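Local coordinates for SloR (PDB 5CVI), which is a homodimeric metal-binding regulator of the DtxR/MntR family that probably binds DNA to control transcription in response to manganese, at residues Y13-E17 and P135-R141. Numbering follows the deposited sequence.
Sequences YELSE and PLVERYR
Tyr13 and Glu17, one turn apart on helix 7-18 of the N-terminal DNA-binding domain, both meet the irregular run 135-141, part of the loop between helix 107-116 and strand 151-158, close to the zinc site of Glu80, Cys123 and His125. The one direct hydrogen bond runs from Tyr13 OH to Leu136 O, 2.8 Å; it lies in the carbonyl plane on a lone pair, with a C=O...O angle of 124°. Tyr13 places its phenol there by setting CG anti to the backbone N (chi1 -163°), and the acceptor sits at the ring edge. Ser70 OG is hydrogen-bonded to Leu136 N. Apolar contact accompanies these bonds: Leu136 CB approaches Tyr13 CZ at 4.1 Å, while on helix 63-85 Ala69 touches the tyrosine and Tyr73 the leucine. The ionic part is looser. Glu17 stretches out its chain to form a long salt bridge from OE2 to Arg141 NH1, 3.5 Å, meeting the guanidinium at its edge with the carboxylate plane turned 83° from it. A water bridges Glu17 OE2 to Glu138 N and more weakly to Arg141 NH1. Glu17 OE1 and Glu138 OE2 are like charges 4.7 Å apart; Arg77, salt-bridged to OE2 of Glu138, and Thr128 N, hydrogen-bonded to its OE1, probably ease their repulsion. The neutral Tyr13 bond is thus the short, directional link, whereas the water-assisted ion pair is longer and less certain, Glu17 being poorly ordered.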
loop_
_atom_site.group_PDB
_atom_site.type_symbol
_atom_site.label_atom_id
_atom_site.label_comp_id
_atom_site.label_asym_id
_atom_site.label_seq_id
_atom_site.Cartn_x
_atom_site.Cartn_y
_atom_site.Cartn_z
ATOM N N TYR B 13 18.311 11.407 10.964
ATOM C CA TYR B 13 18.293 10.517 12.119
ATOM C C TYR B 13 19.593 9.727 12.244
ATOM O O TYR B 13 20.213 9.706 13.306
ATOM C CB TYR B 13 17.106 9.554 12.030
ATOM C CG TYR B 13 16.757 8.869 13.335
ATOM C CD1 TYR B 13 17.429 7.722 13.745
ATOM C CD2 TYR B 13 15.747 9.361 14.148
ATOM C CE1 TYR B 13 17.106 7.093 14.934
ATOM C CE2 TYR B 13 15.418 8.737 15.338
ATOM C CZ TYR B 13 16.099 7.605 15.725
ATOM O OH TYR B 13 15.769 6.985 16.907
ATOM N N GLU B 14 20.002 9.076 11.158
ATOM C CA GLU B 14 21.202 8.242 11.185
ATOM C C GLU B 14 22.476 9.085 11.235
ATOM O O GLU B 14 23.466 8.685 11.848
ATOM C CB GLU B 14 21.236 7.275 9.995
ATOM C CG GLU B 14 21.325 7.946 8.632
ATOM C CD GLU B 14 21.410 6.945 7.487
ATOM O OE1 GLU B 14 21.372 5.722 7.750
ATOM O OE2 GLU B 14 21.517 7.385 6.322
ATOM N N LEU B 15 22.443 10.249 10.590
ATOM C CA LEU B 15 23.572 11.174 10.621
ATOM C C LEU B 15 23.872 11.590 12.053
ATOM O O LEU B 15 25.030 11.702 12.452
ATOM C CB LEU B 15 23.285 12.407 9.765
ATOM C CG LEU B 15 24.021 12.474 8.427
ATOM C CD1 LEU B 15 23.733 11.234 7.598
ATOM C CD2 LEU B 15 23.641 13.731 7.654
ATOM N N SER B 16 22.813 11.811 12.825
ATOM C CA SER B 16 22.945 12.184 14.225
ATOM C C SER B 16 23.501 11.022 15.044
ATOM O O SER B 16 24.244 11.227 16.004
ATOM C CB SER B 16 21.594 12.634 14.782
ATOM O OG SER B 16 21.715 13.075 16.121
ATOM N N GLU B 17 23.139 9.802 14.656
ATOM C CA GLU B 17 23.642 8.607 15.327
ATOM C C GLU B 17 25.115 8.361 15.008
ATOM O O GLU B 17 25.881 7.930 15.869
ATOM C CB GLU B 17 22.801 7.377 14.966
ATOM C CG GLU B 17 21.475 7.286 15.709
ATOM C CD GLU B 17 20.726 5.996 15.416
ATOM O OE1 GLU B 17 20.743 5.544 14.250
ATOM O OE2 GLU B 17 20.122 5.432 16.354
ATOM N N PRO B 135 11.242 4.538 20.158
ATOM C CA PRO B 135 12.303 5.193 19.387
ATOM C C PRO B 135 13.281 4.163 18.835
ATOM O O PRO B 135 13.660 3.230 19.550
ATOM C CB PRO B 135 12.996 6.082 20.425
ATOM C CG PRO B 135 12.689 5.444 21.736
ATOM C CD PRO B 135 11.312 4.868 21.592
ATOM N N LEU B 136 13.674 4.326 17.574
ATOM C CA LEU B 136 14.598 3.397 16.935
ATOM C C LEU B 136 15.960 3.393 17.621
ATOM O O LEU B 136 16.666 4.402 17.635
ATOM C CB LEU B 136 14.772 3.739 15.455
ATOM C CG LEU B 136 15.897 2.976 14.752
ATOM C CD1 LEU B 136 15.655 1.473 14.839
ATOM C CD2 LEU B 136 16.042 3.419 13.300
ATOM N N VAL B 137 16.325 2.251 18.191
ATOM C CA VAL B 137 17.650 2.077 18.764
ATOM C C VAL B 137 18.345 0.903 18.084
ATOM O O VAL B 137 18.106 -0.255 18.429
ATOM C CB VAL B 137 17.586 1.843 20.280
ATOM C CG1 VAL B 137 18.989 1.843 20.874
ATOM C CG2 VAL B 137 16.732 2.912 20.935
ATOM N N GLU B 138 19.201 1.211 17.114
ATOM C CA GLU B 138 19.853 0.189 16.303
ATOM C C GLU B 138 20.633 -0.817 17.145
ATOM O O GLU B 138 21.376 -0.448 18.057
ATOM C CB GLU B 138 20.772 0.831 15.257
ATOM C CG GLU B 138 20.072 1.788 14.292
ATOM C CD GLU B 138 19.205 1.073 13.262
ATOM O OE1 GLU B 138 19.084 -0.170 13.332
ATOM O OE2 GLU B 138 18.647 1.758 12.378
ATOM N N ARG B 139 20.444 -2.094 16.827
ATOM C CA ARG B 139 21.159 -3.190 17.471
ATOM C C ARG B 139 22.625 -3.179 17.055
ATOM O O ARG B 139 23.508 -3.536 17.828
ATOM C CB ARG B 139 20.510 -4.523 17.084
ATOM C CG ARG B 139 21.339 -5.764 17.372
ATOM C CD ARG B 139 21.559 -5.968 18.863
ATOM N NE ARG B 139 22.148 -7.272 19.159
ATOM C CZ ARG B 139 23.452 -7.524 19.163
ATOM N NH1 ARG B 139 24.316 -6.560 18.883
ATOM N NH2 ARG B 139 23.892 -8.743 19.445
ATOM N N TYR B 140 22.872 -2.757 15.821
ATOM C CA TYR B 140 24.217 -2.756 15.267
ATOM C C TYR B 140 24.657 -1.340 14.913
ATOM O O TYR B 140 24.197 -0.762 13.930
ATOM C CB TYR B 140 24.278 -3.675 14.046
ATOM C CG TYR B 140 23.922 -5.112 14.372
ATOM C CD1 TYR B 140 24.537 -5.773 15.426
ATOM C CD2 TYR B 140 22.959 -5.796 13.642
ATOM C CE1 TYR B 140 24.216 -7.080 15.737
ATOM C CE2 TYR B 140 22.630 -7.107 13.948
ATOM C CZ TYR B 140 23.262 -7.743 14.997
ATOM O OH TYR B 140 22.942 -9.044 15.313
ATOM N N ARG B 141 25.554 -0.788 15.725
ATOM C CA ARG B 141 25.999 0.590 15.555
ATOM C C ARG B 141 27.476 0.680 15.183
ATOM O O ARG B 141 27.948 1.734 14.754
ATOM C CB ARG B 141 25.742 1.388 16.834
ATOM C CG ARG B 141 24.309 1.323 17.335
ATOM C CD ARG B 141 24.182 1.987 18.694
ATOM N NE ARG B 141 24.886 3.267 18.739
ATOM C CZ ARG B 141 24.348 4.430 18.389
ATOM N NH1 ARG B 141 23.092 4.485 17.965
ATOM N NH2 ARG B 141 25.069 5.542 18.463
HETATM O O HOH W 1 20.311 3.431 17.849
#